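Local coordinates for manganese-binding protein (Chlamydia trachomatis, PDB 6NSI) that binds iron, manganese or nickel, with a preference for ferrous iron, and hands the metal to the membrane permease of an ABC importer, at residues 38-41 / 42-46; 60-64 / 65-69; 83-87 / 88-92; 108-111 / 112-115; 210-213 / 214-218. All blocks are in the same frame, centred on the assembly; numbering follows the deposited sequence.

Contact 1. Residues 38-41 / 42-46; sequences YEMV and KGDED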
loop_
_atom_site.group_PDB
_atom_site.type_symbol
_atom_site.label_atom_id
_atom_site.label_comp_id
_atom_site.label_asym_id
_atom_site.label_seq_id
_atom_site.Cartn_x
_atom_site.Cartn_y
_atom_site.Cartn_z
ATOM N N TYR A 38 14.982 -2.576 0.961
ATOM C CA TYR A 38 15.358 -3.963 1.158
ATOM C C TYR A 38 16.543 -4.302 0.273
ATOM O O TYR A 38 16.539 -4.018 -0.926
ATOM C CB TYR A 38 14.193 -4.889 0.834
ATOM C CG TYR A 38 14.475 -6.344 1.130
ATOM C CD1 TYR A 38 14.411 -6.831 2.423
ATOM C CD2 TYR A 38 14.804 -7.230 0.114
ATOM C CE1 TYR A 38 14.650 -8.155 2.698
ATOM C CE2 TYR A 38 15.049 -8.558 0.381
ATOM C CZ TYR A 38 14.981 -9.016 1.678
ATOM O OH TYR A 38 15.223 -10.345 1.958
ATOM N N GLU A 39 17.568 -4.883 0.871
ATOM C CA GLU A 39 18.680 -5.435 0.116
ATOM C C GLU A 39 18.617 -6.946 0.252
ATOM O O GLU A 39 18.271 -7.466 1.319
ATOM C CB GLU A 39 20.031 -4.885 0.605
ATOM C CG GLU A 39 20.158 -3.354 0.522
ATOM C CD GLU A 39 20.758 -2.853 -0.805
ATOM O OE1 GLU A 39 20.929 -1.613 -0.956
ATOM O OE2 GLU A 39 21.059 -3.688 -1.693
ATOM N N MET A 40 18.905 -7.651 -0.837
ATOM C CA MET A 40 18.775 -9.099 -0.797
ATOM C C MET A 40 19.701 -9.688 0.256
ATOM O O MET A 40 20.836 -9.235 0.436
ATOM C CB MET A 40 19.066 -9.701 -2.168
ATOM C CG MET A 40 17.968 -9.400 -3.175
ATOM S SD MET A 40 18.555 -9.556 -4.857
ATOM C CE MET A 40 18.957 -11.307 -4.863
ATOM N N VAL A 41 19.181 -10.672 0.981
ATOM C CA VAL A 41 19.947 -11.425 1.946
ATOM C C VAL A 41 20.369 -12.742 1.300
ATOM O O VAL A 41 19.872 -13.129 0.243
ATOM C CB VAL A 41 19.147 -11.661 3.255
ATOM C CG1 VAL A 41 18.737 -10.311 3.889
ATOM C CG2 VAL A 41 17.920 -12.512 2.984
ATOM N N LYS A 42 21.308 -13.436 1.938
ATOM C CA LYS A 42 21.741 -14.728 1.421
ATOM C C LYS A 42 20.555 -15.682 1.320
ATOM O O LYS A 42 19.716 -15.766 2.223
ATOM C CB LYS A 42 22.833 -15.326 2.311
ATOM C CG LYS A 42 23.498 -16.568 1.724
ATOM C CD LYS A 42 24.327 -17.300 2.771
ATOM C CE LYS A 42 25.374 -18.198 2.131
ATOM N NZ LYS A 42 26.532 -18.424 3.045
ATOM N N GLY A 43 20.482 -16.394 0.202
ATOM C CA GLY A 43 19.367 -17.254 -0.093
ATOM C C GLY A 43 18.318 -16.626 -0.985
ATOM O O GLY A 43 17.575 -17.356 -1.654
ATOM N N ASP A 44 18.242 -15.292 -1.016
ATOM C CA ASP A 44 17.257 -14.625 -1.862
ATOM C C ASP A 44 17.522 -14.909 -3.336
ATOM O O ASP A 44 16.585 -15.138 -4.112
ATOM C CB ASP A 44 17.262 -13.115 -1.600
ATOM C CG ASP A 44 16.505 -12.729 -0.328
ATOM O OD1 ASP A 44 15.845 -13.605 0.271
ATOM O OD2 ASP A 44 16.576 -11.541 0.074
ATOM N N GLU A 45 18.793 -14.894 -3.740
ATOM C CA GLU A 45 19.142 -15.216 -5.123
ATOM C C GLU A 45 18.654 -16.609 -5.506
ATOM O O GLU A 45 18.178 -16.829 -6.631
ATOM C CB GLU A 45 20.656 -15.107 -5.308
ATOM C CG GLU A 45 21.143 -15.197 -6.750
ATOM C CD GLU A 45 22.625 -14.882 -6.883
ATOM O OE1 GLU A 45 23.448 -15.598 -6.265
ATOM O OE2 GLU A 45 22.960 -13.915 -7.603
ATOM N N ASP A 46 18.773 -17.563 -4.576
ATOM C CA ASP A 46 18.303 -18.923 -4.817
ATOM C C ASP A 46 16.784 -19.001 -4.833
ATOM O O ASP A 46 16.217 -19.831 -5.555
ATOM C CB ASP A 46 18.861 -19.875 -3.756
ATOM C CG ASP A 46 20.376 -19.863 -3.695
ATOM O OD1 ASP A 46 21.029 -19.804 -4.766
ATOM O OD2 ASP A 46 20.910 -19.919 -2.568
#
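With its ring swung anti to the backbone N (chi1 -175°), Tyr38 reaches along the loop to meet Asp44, whose carboxylate is folded back beside its own backbone N (chi1 -79°). The two side chains come from opposite directions, and Tyr38 OH gives a hydrogen bond of 2.6 Å to the syn lone pair of Asp44 OD2. That same oxygen takes a second bond from Val41 N at 2.9 Å, this one from above the carboxylate plane, so two donors grip OD2 and fix the rotation of the group. The other oxygen, OD1, pairs with Arg47 one helical turn on, and both halves of this buried carboxylate are thus occupied. Val41 CG2 packs over the pair of oxygens, 3.3 Å from Asp44 OD2, while the bent chain of Met40 brings CE to 3.8 Å from Glu45 N. Met40 also lies against Leu67 and His70 of helix 65-71. Closing the turn, Asp44 N returns a bond of 3.0 Å to Val41 O, and Gly43 has the positive phi that the third position of such a turn favours. The result is a type II beta turn from Val41 to Asp44 that leads through Gly43 as N-cap into helix 44-50.

Contact 2. Residues 60-64 / 65-69; sequences GLEHS and ASLRK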
loop_
_atom_site.group_PDB
_atom_site.type_symbol
_atom_site.label_atom_id
_atom_site.label_comp_id
_atom_site.label_asym_id
_atom_site.label_seq_id
_atom_site.Cartn_x
_atom_site.Cartn_y
_atom_site.Cartn_z
ATOM N N GLY A 60 9.092 1.742 -8.583
ATOM C CA GLY A 60 10.229 2.061 -7.740
ATOM C C GLY A 60 10.282 1.385 -6.384
ATOM O O GLY A 60 11.161 1.723 -5.584
ATOM N N LEU A 61 9.378 0.447 -6.084
ATOM C CA LEU A 61 9.378 -0.146 -4.749
ATOM C C LEU A 61 10.571 -1.070 -4.543
ATOM O O LEU A 61 11.102 -1.176 -3.426
ATOM C CB LEU A 61 8.079 -0.913 -4.508
ATOM C CG LEU A 61 7.934 -1.376 -3.056
ATOM C CD1 LEU A 61 7.890 -0.164 -2.105
ATOM C CD2 LEU A 61 6.685 -2.246 -2.927
ATOM N N GLU A 62 10.980 -1.774 -5.592
ATOM C CA GLU A 62 12.141 -2.665 -5.550
ATOM C C GLU A 62 13.383 -1.945 -6.073
ATOM O O GLU A 62 14.058 -2.422 -6.977
ATOM C CB GLU A 62 11.848 -3.933 -6.355
ATOM C CG GLU A 62 10.680 -4.783 -5.813
ATOM C CD GLU A 62 9.318 -4.449 -6.451
ATOM O OE1 GLU A 62 9.274 -3.746 -7.494
ATOM O OE2 GLU A 62 8.278 -4.886 -5.906
ATOM N N HIS A 63 13.700 -0.774 -5.519
ATOM C CA HIS A 63 14.674 0.125 -6.135
ATOM C C HIS A 63 16.086 -0.003 -5.568
ATOM O O HIS A 63 16.987 0.709 -6.024
ATOM C CB HIS A 63 14.201 1.582 -6.017
ATOM C CG HIS A 63 14.624 2.259 -4.750
ATOM N ND1 HIS A 63 15.860 2.854 -4.597
ATOM C CD2 HIS A 63 13.968 2.447 -3.579
ATOM C CE1 HIS A 63 15.952 3.368 -3.383
ATOM N NE2 HIS A 63 14.816 3.136 -2.746
ATOM N N SER A 64 16.300 -0.876 -4.588
ATOM C CA SER A 64 17.640 -1.107 -4.070
ATOM C C SER A 64 18.541 -1.715 -5.142
ATOM O O SER A 64 18.089 -2.436 -6.036
ATOM C CB SER A 64 17.581 -2.025 -2.856
ATOM O OG SER A 64 17.616 -3.390 -3.247
ATOM N N ALA A 65 19.839 -1.399 -5.045
ATOM C CA ALA A 65 20.813 -1.891 -6.013
ATOM C C ALA A 65 20.845 -3.412 -6.061
ATOM O O ALA A 65 21.100 -3.992 -7.120
ATOM C CB ALA A 65 22.203 -1.348 -5.674
ATOM N N SER A 66 20.595 -4.067 -4.923
ATOM C CA SER A 66 20.511 -5.526 -4.873
ATOM C C SER A 66 19.410 -6.053 -5.790
ATOM O O SER A 66 19.643 -6.933 -6.629
ATOM C CB SER A 66 20.242 -5.962 -3.432
ATOM O OG SER A 66 20.582 -7.314 -3.233
ATOM N N LEU A 67 18.193 -5.528 -5.627
ATOM C CA LEU A 67 17.046 -6.041 -6.370
ATOM C C LEU A 67 17.118 -5.648 -7.841
ATOM O O LEU A 67 16.738 -6.437 -8.716
ATOM C CB LEU A 67 15.746 -5.543 -5.731
ATOM C CG LEU A 67 15.481 -5.948 -4.267
ATOM C CD1 LEU A 67 14.374 -5.111 -3.614
ATOM C CD2 LEU A 67 15.152 -7.430 -4.149
ATOM N N ARG A 68 17.616 -4.439 -8.137
ATOM C CA ARG A 68 17.728 -4.008 -9.529
ATOM C C ARG A 68 18.646 -4.923 -10.337
ATOM O O ARG A 68 18.369 -5.192 -11.512
ATOM C CB ARG A 68 18.220 -2.568 -9.604
ATOM C CG ARG A 68 17.161 -1.524 -9.350
ATOM C CD ARG A 68 17.803 -0.274 -8.776
ATOM N NE ARG A 68 17.803 0.841 -9.721
ATOM C CZ ARG A 68 16.802 1.708 -9.852
ATOM N NH1 ARG A 68 15.716 1.582 -9.099
ATOM N NH2 ARG A 68 16.881 2.697 -10.739
ATOM N N LYS A 69 19.746 -5.408 -9.732
ATOM C CA LYS A 69 20.636 -6.344 -10.434
ATOM C C LYS A 69 19.872 -7.575 -10.895
ATOM O O LYS A 69 20.025 -8.032 -12.038
ATOM C CB LYS A 69 21.797 -6.799 -9.543
ATOM C CG LYS A 69 22.671 -5.719 -8.940
ATOM C CD LYS A 69 23.809 -6.303 -8.057
ATOM C CE LYS A 69 23.344 -7.467 -7.155
ATOM N NZ LYS A 69 23.614 -7.292 -5.680
#
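Ser64 OG is gripped from two sides: it accepts a hydrogen bond from Leu67 N at 3.3 Å and is bonded to Tyr38 O, in the loop that leads into helix 44-50, so this buried hydroxyl ties that loop to the start of helix 65-71. OG can receive the amide because it stands between the backbone N and the carbonyl carbon (chi1 87°), turned in toward the first turn. Ser64 O takes the hydrogen bond of Arg68 N at 2.9 Å, nearly straight on, with an N-H...O angle of 167°. Leu67 leans over the hydroxyl, CG lying 3.5 Å from Ser64 OG, and sends CD1 on to Glu62 CB at 3.9 Å. The carboxylate of Glu62 turns the other way, to the backbone amides of Asn57 and Gly58. On the outer side Arg68 doubles back along the chain: CD lies 3.0 Å from His63 O, and the bend at chi3 (109°) then carries NH1 to 3.4 Å from His63 CB, with the guanidinium oblique to that carbon. The histidine ring itself lies near the metal ligand His36. Ser64 is thus the N-cap of helix 65-71, its OG capping Leu67 N three residues on.

Contact 3. Residues 83-87 / 88-92; sequences RLLNK and NCFDL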
loop_
_atom_site.group_PDB
_atom_site.type_symbol
_atom_site.label_atom_id
_atom_site.label_comp_id
_atom_site.label_asym_id
_atom_site.label_seq_id
_atom_site.Cartn_x
_atom_site.Cartn_y
_atom_site.Cartn_z
ATOM N N ARG A 83 2.425 -3.083 -15.744
ATOM C CA ARG A 83 1.321 -3.659 -16.504
ATOM C C ARG A 83 0.035 -2.868 -16.291
ATOM O O ARG A 83 -0.720 -2.628 -17.240
ATOM C CB ARG A 83 1.138 -5.124 -16.119
ATOM C CG ARG A 83 2.357 -5.978 -16.439
ATOM C CD ARG A 83 2.027 -7.456 -16.438
ATOM N NE ARG A 83 3.212 -8.268 -16.736
ATOM C CZ ARG A 83 3.175 -9.534 -17.157
ATOM N NH1 ARG A 83 2.013 -10.149 -17.336
ATOM N NH2 ARG A 83 4.303 -10.190 -17.400
ATOM N N LEU A 84 -0.217 -2.428 -15.055
ATOM C CA LEU A 84 -1.378 -1.584 -14.802
ATOM C C LEU A 84 -1.245 -0.240 -15.510
ATOM O O LEU A 84 -2.228 0.295 -16.038
ATOM C CB LEU A 84 -1.556 -1.397 -13.297
ATOM C CG LEU A 84 -2.082 -2.620 -12.559
ATOM C CD1 LEU A 84 -2.203 -2.304 -11.077
ATOM C CD2 LEU A 84 -3.422 -3.032 -13.142
ATOM N N LEU A 85 -0.032 0.315 -15.546
ATOM C CA LEU A 85 0.177 1.567 -16.262
ATOM C C LEU A 85 0.035 1.376 -17.768
ATOM O O LEU A 85 -0.427 2.289 -18.464
ATOM C CB LEU A 85 1.548 2.155 -15.916
ATOM C CG LEU A 85 1.622 3.033 -14.658
ATOM C CD1 LEU A 85 2.985 3.708 -14.539
ATOM C CD2 LEU A 85 0.499 4.073 -14.633
ATOM N N ASN A 86 0.397 0.193 -18.278
ATOM C CA ASN A 86 0.284 -0.113 -19.701
ATOM C C ASN A 86 -1.159 -0.050 -20.200
ATOM O O ASN A 86 -1.386 -0.108 -21.415
ATOM C CB ASN A 86 0.866 -1.512 -19.988
ATOM C CG ASN A 86 2.402 -1.530 -20.061
ATOM O OD1 ASN A 86 3.076 -0.539 -19.761
ATOM N ND2 ASN A 86 2.955 -2.677 -20.463
ATOM N N LYS A 87 -2.136 0.066 -19.297
ATOM C CA LYS A 87 -3.543 0.072 -19.668
ATOM C C LYS A 87 -4.295 1.268 -19.091
ATOM O O LYS A 87 -5.532 1.264 -19.103
ATOM C CB LYS A 87 -4.218 -1.233 -19.219
ATOM C CG LYS A 87 -3.517 -2.497 -19.703
ATOM C CD LYS A 87 -3.774 -3.676 -18.779
ATOM C CE LYS A 87 -4.719 -4.686 -19.414
ATOM N NZ LYS A 87 -4.306 -6.085 -19.112
ATOM N N ASN A 88 -3.585 2.292 -18.609
ATOM C CA ASN A 88 -4.181 3.399 -17.863
ATOM C C ASN A 88 -5.254 2.884 -16.902
ATOM O O ASN A 88 -6.322 3.493 -16.758
ATOM C CB ASN A 88 -4.748 4.462 -18.819
ATOM C CG ASN A 88 -4.566 5.897 -18.290
ATOM O OD1 ASN A 88 -3.923 6.131 -17.263
ATOM N ND2 ASN A 88 -5.128 6.857 -19.006
ATOM N N CYS A 89 -4.984 1.738 -16.264
ATOM C CA CYS A 89 -5.864 1.241 -15.213
ATOM C C CYS A 89 -5.967 2.238 -14.068
ATOM O O CYS A 89 -6.990 2.288 -13.373
ATOM C CB CYS A 89 -5.361 -0.109 -14.687
ATOM S SG CYS A 89 -5.509 -1.503 -15.849
ATOM N N PHE A 90 -4.920 3.030 -13.853
ATOM C CA PHE A 90 -4.939 4.050 -12.818
ATOM C C PHE A 90 -4.057 5.209 -13.254
ATOM O O PHE A 90 -3.286 5.114 -14.213
ATOM C CB PHE A 90 -4.484 3.492 -11.459
ATOM C CG PHE A 90 -2.989 3.333 -11.326
ATOM C CD1 PHE A 90 -2.319 2.339 -12.011
ATOM C CD2 PHE A 90 -2.260 4.172 -10.490
ATOM C CE1 PHE A 90 -0.949 2.186 -11.892
ATOM C CE2 PHE A 90 -0.886 4.025 -10.355
ATOM C CZ PHE A 90 -0.228 3.028 -11.055
ATOM N N ASP A 91 -4.190 6.315 -12.537
ATOM C CA ASP A 91 -3.355 7.488 -12.738
ATOM C C ASP A 91 -2.246 7.458 -11.694
ATOM O O ASP A 91 -2.525 7.524 -10.494
ATOM C CB ASP A 91 -4.179 8.772 -12.627
ATOM C CG ASP A 91 -5.225 8.901 -13.738
ATOM O OD1 ASP A 91 -4.995 8.368 -14.852
ATOM O OD2 ASP A 91 -6.275 9.534 -13.493
ATOM N N LEU A 92 -1.005 7.337 -12.158
ATOM C CA LEU A 92 0.157 7.326 -11.276
ATOM C C LEU A 92 0.258 8.616 -10.471
ATOM O O LEU A 92 0.120 9.713 -11.014
ATOM C CB LEU A 92 1.428 7.145 -12.107
ATOM C CG LEU A 92 2.757 6.926 -11.393
ATOM C CD1 LEU A 92 2.664 5.703 -10.512
ATOM C CD2 LEU A 92 3.877 6.755 -12.417
#
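Leu84 O is the polar centre here, taking Cys89 N at 3.1 Å and Lys87 N at 3.3 Å from opposite faces of its plane. Next to it Asn88 N bonds to Leu85 O at 3.2 Å, coming from well above that carbonyl plane. The nested pair, Cys89 N to Leu84 O outside and Asn88 N to Leu85 O inside, is a Schellman motif ending helix 80-85, with Asn88 at positive phi as the C-prime residue. Cys89 is turned inward by it: SG sits 3.7 Å from Leu84 CD2 and 3.6 Å from Lys87 CB; the lysine chain then bends away at chi3 and chi4, and NZ forms a salt bridge with Glu116. Beyond the cysteine, Phe90 folds back to the helix, its CG placed between the backbone N and the carbonyl carbon (chi1 78°). Leu84 CB meets the ring at its edge, while Leu85 CD2 comes obliquely to CE1 at 3.6 Å. Outermost, Leu85 CD1 and Leu92 CD2 touch at 3.8 Å, their side chains crossing at about a right angle, and both leucines also lie on Leu59.

Contact 4. Residues 108-111 / 112-115; sequences RVWG and AAVK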
loop_
_atom_site.group_PDB
_atom_site.type_symbol
_atom_site.label_atom_id
_atom_site.label_comp_id
_atom_site.label_asym_id
_atom_site.label_seq_id
_atom_site.Cartn_x
_atom_site.Cartn_y
_atom_site.Cartn_z
ATOM N N ARG A 108 -9.586 -0.723 -5.390
ATOM C CA ARG A 108 -9.932 -0.878 -6.802
ATOM C C ARG A 108 -8.683 -1.071 -7.651
ATOM O O ARG A 108 -8.656 -1.920 -8.554
ATOM C CB ARG A 108 -10.723 0.326 -7.298
ATOM C CG ARG A 108 -11.099 0.228 -8.771
ATOM C CD ARG A 108 -11.362 1.601 -9.367
ATOM N NE ARG A 108 -10.123 2.303 -9.701
ATOM C CZ ARG A 108 -9.359 2.026 -10.756
ATOM N NH1 ARG A 108 -9.706 1.050 -11.595
ATOM N NH2 ARG A 108 -8.247 2.725 -10.970
ATOM N N VAL A 109 -7.635 -0.291 -7.376
ATOM C CA VAL A 109 -6.387 -0.451 -8.115
ATOM C C VAL A 109 -5.770 -1.818 -7.817
ATOM O O VAL A 109 -5.362 -2.537 -8.734
ATOM C CB VAL A 109 -5.428 0.719 -7.796
ATOM C CG1 VAL A 109 -4.098 0.580 -8.553
ATOM C CG2 VAL A 109 -6.088 2.064 -8.141
ATOM N N TRP A 110 -5.728 -2.221 -6.539
ATOM C CA TRP A 110 -5.133 -3.514 -6.217
ATOM C C TRP A 110 -5.959 -4.666 -6.783
ATOM O O TRP A 110 -5.410 -5.729 -7.094
ATOM C CB TRP A 110 -4.961 -3.665 -4.704
ATOM C CG TRP A 110 -3.818 -4.596 -4.337
ATOM C CD1 TRP A 110 -3.891 -5.712 -3.550
ATOM C CD2 TRP A 110 -2.439 -4.482 -4.739
ATOM N NE1 TRP A 110 -2.651 -6.300 -3.434
ATOM C CE2 TRP A 110 -1.740 -5.561 -4.146
ATOM C CE3 TRP A 110 -1.726 -3.566 -5.528
ATOM C CZ2 TRP A 110 -0.373 -5.762 -4.334
ATOM C CZ3 TRP A 110 -0.354 -3.769 -5.706
ATOM C CH2 TRP A 110 0.299 -4.856 -5.114
ATOM N N GLY A 111 -7.268 -4.482 -6.927
ATOM C CA GLY A 111 -8.056 -5.465 -7.655
ATOM C C GLY A 111 -7.589 -5.614 -9.088
ATOM O O GLY A 111 -7.430 -6.730 -9.593
ATOM N N ALA A 112 -7.360 -4.484 -9.767
ATOM C CA ALA A 112 -6.763 -4.533 -11.099
ATOM C C ALA A 112 -5.397 -5.213 -11.070
ATOM O O ALA A 112 -5.076 -6.015 -11.954
ATOM C CB ALA A 112 -6.649 -3.123 -11.674
ATOM N N ALA A 113 -4.576 -4.899 -10.057
ATOM C CA ALA A 113 -3.306 -5.597 -9.877
ATOM C C ALA A 113 -3.520 -7.103 -9.772
ATOM O O ALA A 113 -2.808 -7.893 -10.401
ATOM C CB ALA A 113 -2.594 -5.069 -8.626
ATOM N N VAL A 114 -4.496 -7.521 -8.967
ATOM C CA VAL A 114 -4.769 -8.946 -8.837
ATOM C C VAL A 114 -5.224 -9.535 -10.169
ATOM O O VAL A 114 -4.892 -10.686 -10.492
ATOM C CB VAL A 114 -5.787 -9.174 -7.708
ATOM C CG1 VAL A 114 -6.293 -10.598 -7.717
ATOM C CG2 VAL A 114 -5.135 -8.844 -6.361
ATOM N N LYS A 115 -5.906 -8.733 -10.983
ATOM C CA LYS A 115 -6.333 -9.204 -12.320
ATOM C C LYS A 115 -5.088 -9.549 -13.129
ATOM O O LYS A 115 -5.112 -10.546 -13.814
ATOM C CB LYS A 115 -7.188 -8.164 -13.043
ATOM C CG LYS A 115 -8.345 -8.751 -13.834
ATOM C CD LYS A 115 -9.262 -7.719 -14.422
ATOM C CE LYS A 115 -9.699 -6.705 -13.392
ATOM N NZ LYS A 115 -10.619 -7.291 -12.393
#
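Trp110 and Ala113 make the aromatic part of this contact, a CH-pi interaction three residues apart on one helix. Ala113 CB stands over one face of the indole, 4.0 Å from the centroid of the six-membered ring and set toward its rim, with CE3 as its closest ring atom at 3.6 Å. The indole is carried there by a chi1 of -153°, which places CG anti to the backbone N and leans the rings along the helix toward the alanine. Tyr266, first residue of helix 266-280, also meets the indole, with the ring planes about 50° apart. The apolar packing goes on with Val114, whose CG2 makes a loose, oblique contact with Trp110 CD1 at 4.4 Å. The backbone bonds are the regular i to i+4 set. Val114 N to Trp110 O, at 2.7 Å, is the shortest of them, followed by Ala113 N to Val109 O at 2.8 Å; Ala112 N and Lys115 N bond likewise to Arg108 O and Gly111 O. The polar end of the indole, NE1, is satisfied by Met10 O, and Arg108 NH2 by Cys89 O. In helix 107-124 this segment is packed on several sides: Trp110 and Val114 against helix 9-19, both also against Met143 of helix 129-154, and Ala112 and Ala113 against Leu84 of helix 80-85.

Contact 5. Residues 210-213 / 214-218; sequences DIMR and VVEYI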
loop_
_atom_site.group_PDB
_atom_site.type_symbol
_atom_site.label_atom_id
_atom_site.label_comp_id
_atom_site.label_asym_id
_atom_site.label_seq_id
_atom_site.Cartn_x
_atom_site.Cartn_y
_atom_site.Cartn_z
ATOM N N ASP A 210 10.116 19.918 8.005
ATOM C CA ASP A 210 9.057 18.920 7.845
ATOM C C ASP A 210 8.182 18.836 9.083
ATOM O O ASP A 210 6.961 18.655 8.973
ATOM C CB ASP A 210 9.652 17.542 7.583
ATOM C CG ASP A 210 10.456 17.483 6.311
ATOM O OD1 ASP A 210 9.921 17.849 5.242
ATOM O OD2 ASP A 210 11.623 17.054 6.388
ATOM N N ILE A 211 8.802 18.884 10.271
ATOM C CA ILE A 211 8.030 18.961 11.507
ATOM C C ILE A 211 7.113 20.167 11.448
ATOM O O ILE A 211 5.900 20.062 11.669
ATOM C CB ILE A 211 8.959 19.035 12.738
ATOM C CG1 ILE A 211 9.767 17.750 12.898
ATOM C CG2 ILE A 211 8.150 19.314 14.010
ATOM C CD1 ILE A 211 8.993 16.490 12.624
ATOM N N MET A 212 7.683 21.324 11.097
ATOM C CA MET A 212 6.929 22.569 11.111
ATOM C C MET A 212 5.799 22.532 10.099
ATOM O O MET A 212 4.678 22.968 10.393
ATOM C CB MET A 212 7.851 23.745 10.817
ATOM C CG MET A 212 7.099 25.090 10.835
ATOM S SD MET A 212 6.621 25.661 9.173
ATOM C CE MET A 212 8.256 25.701 8.384
ATOM N N ARG A 213 6.090 22.033 8.897
ATOM C CA ARG A 213 5.073 21.871 7.865
ATOM C C ARG A 213 3.859 21.102 8.395
ATOM O O ARG A 213 2.713 21.549 8.254
ATOM C CB ARG A 213 5.711 21.157 6.672
ATOM C CG ARG A 213 4.804 20.873 5.512
ATOM C CD ARG A 213 5.648 20.444 4.309
ATOM N NE ARG A 213 6.581 19.351 4.630
ATOM C CZ ARG A 213 6.240 18.060 4.662
ATOM N NH1 ARG A 213 4.988 17.691 4.424
ATOM N NH2 ARG A 213 7.141 17.131 4.957
ATOM N N VAL A 214 4.096 19.962 9.053
ATOM C CA VAL A 214 2.982 19.136 9.535
ATOM C C VAL A 214 2.276 19.803 10.721
ATOM O O VAL A 214 1.037 19.744 10.842
ATOM C CB VAL A 214 3.482 17.716 9.875
ATOM C CG1 VAL A 214 2.337 16.833 10.371
ATOM C CG2 VAL A 214 4.114 17.083 8.665
ATOM N N VAL A 215 3.038 20.469 11.598
ATOM C CA VAL A 215 2.432 21.185 12.726
ATOM C C VAL A 215 1.480 22.277 12.232
ATOM O O VAL A 215 0.355 22.428 12.733
ATOM C CB VAL A 215 3.538 21.752 13.642
ATOM C CG1 VAL A 215 2.987 22.820 14.601
ATOM C CG2 VAL A 215 4.201 20.617 14.422
ATOM N N GLU A 216 1.906 23.053 11.233
ATOM C CA GLU A 216 1.034 24.106 10.715
ATOM C C GLU A 216 -0.187 23.517 10.011
ATOM O O GLU A 216 -1.299 24.062 10.111
ATOM C CB GLU A 216 1.825 25.018 9.779
ATOM C CG GLU A 216 2.934 25.816 10.483
ATOM C CD GLU A 216 3.505 26.935 9.616
ATOM O OE1 GLU A 216 3.675 26.744 8.393
ATOM O OE2 GLU A 216 3.799 28.010 10.157
ATOM N N TYR A 217 -0.000 22.410 9.291
ATOM C CA TYR A 217 -1.137 21.715 8.686
ATOM C C TYR A 217 -2.124 21.252 9.747
ATOM O O TYR A 217 -3.340 21.393 9.572
ATOM C CB TYR A 217 -0.631 20.530 7.870
ATOM C CG TYR A 217 -1.666 19.640 7.201
ATOM C CD1 TYR A 217 -2.299 18.621 7.912
ATOM C CD2 TYR A 217 -1.940 19.757 5.841
ATOM C CE1 TYR A 217 -3.213 17.749 7.284
ATOM C CE2 TYR A 217 -2.863 18.895 5.202
ATOM C CZ TYR A 217 -3.490 17.899 5.937
ATOM O OH TYR A 217 -4.392 17.016 5.332
ATOM N N ILE A 218 -1.622 20.678 10.844
ATOM C CA ILE A 218 -2.504 20.203 11.913
ATOM C C ILE A 218 -3.325 21.362 12.475
ATOM O O ILE A 218 -4.539 21.249 12.677
ATOM C CB ILE A 218 -1.674 19.503 13.009
ATOM C CG1 ILE A 218 -1.334 18.074 12.608
ATOM C CG2 ILE A 218 -2.383 19.540 14.367
ATOM C CD1 ILE A 218 -0.252 17.482 13.499
#
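Met212 and Glu216, like Ile211 and Val215, meet one turn apart along a single helix, 208-221, which packs on helix 235-242 and on strands 164-165 and 194-195, with Met212 and Glu216 facing outward. On the apolar side Ile211 CG2 and Val215 CG2 touch at 4.2 Å, a loose contact in which the side chains slant across one another, and both residues rest on Ile240. The Met212 chain bends at chi2 (-98°) and again at chi3, which swings SD over the carboxylate of Glu216, 3.2 Å from OE1 and 3.4 Å from CD. Both residues lie on a face that touches a neighbouring molecule in the crystal. On the side facing strand 194-195 Arg213 reaches back one turn to Asp210: NH2 gives a nearly straight bond of 2.9 Å to OD1, a salt bridge in the plane of the guanidinium but on the anti side of the carboxylate and tilted 35° out of the carboxylate plane. The other ends of this pair are tied into the fold, Asp210 OD2 to Ser207 N and Arg213 NH1 to Ser196 O. Val214, beside them, packs CG2 3.3 Å from Asp210 O and lies against Ile195 and Val165 of two strands. The backbone carries the usual bonds, Val215 N to Ile211 O and Glu216 N to Met212 O, each at 2.9 Å. This is an alpha-helix packed between a helix and short strands, with an i to i+3 aspartate-arginine salt bridge along its side.

Contacts 1 and 2 are the starts of two helices, and they touch through a loop-to-cap bond. Contact 1 is a surface contact governed by a carboxylate, contact 2 a partly buried one governed by a serine hydroxyl. Contacts 3, 4 and 5 are also partly buried; the centre of contact 4 lies nearest the chain's centre, about 12 Å away, and that of contact 5 farthest, about 24 Å. Contacts 3 and 4 join helices 80-85 and 107-124: one ends a helix by backbone bonds, the other is aromatic and backbone packing in the first turns of helix 107-124. Contact 5 stands apart, on the opposite side of the chain's centre from contact 4, and its salt bridge lies within one helix.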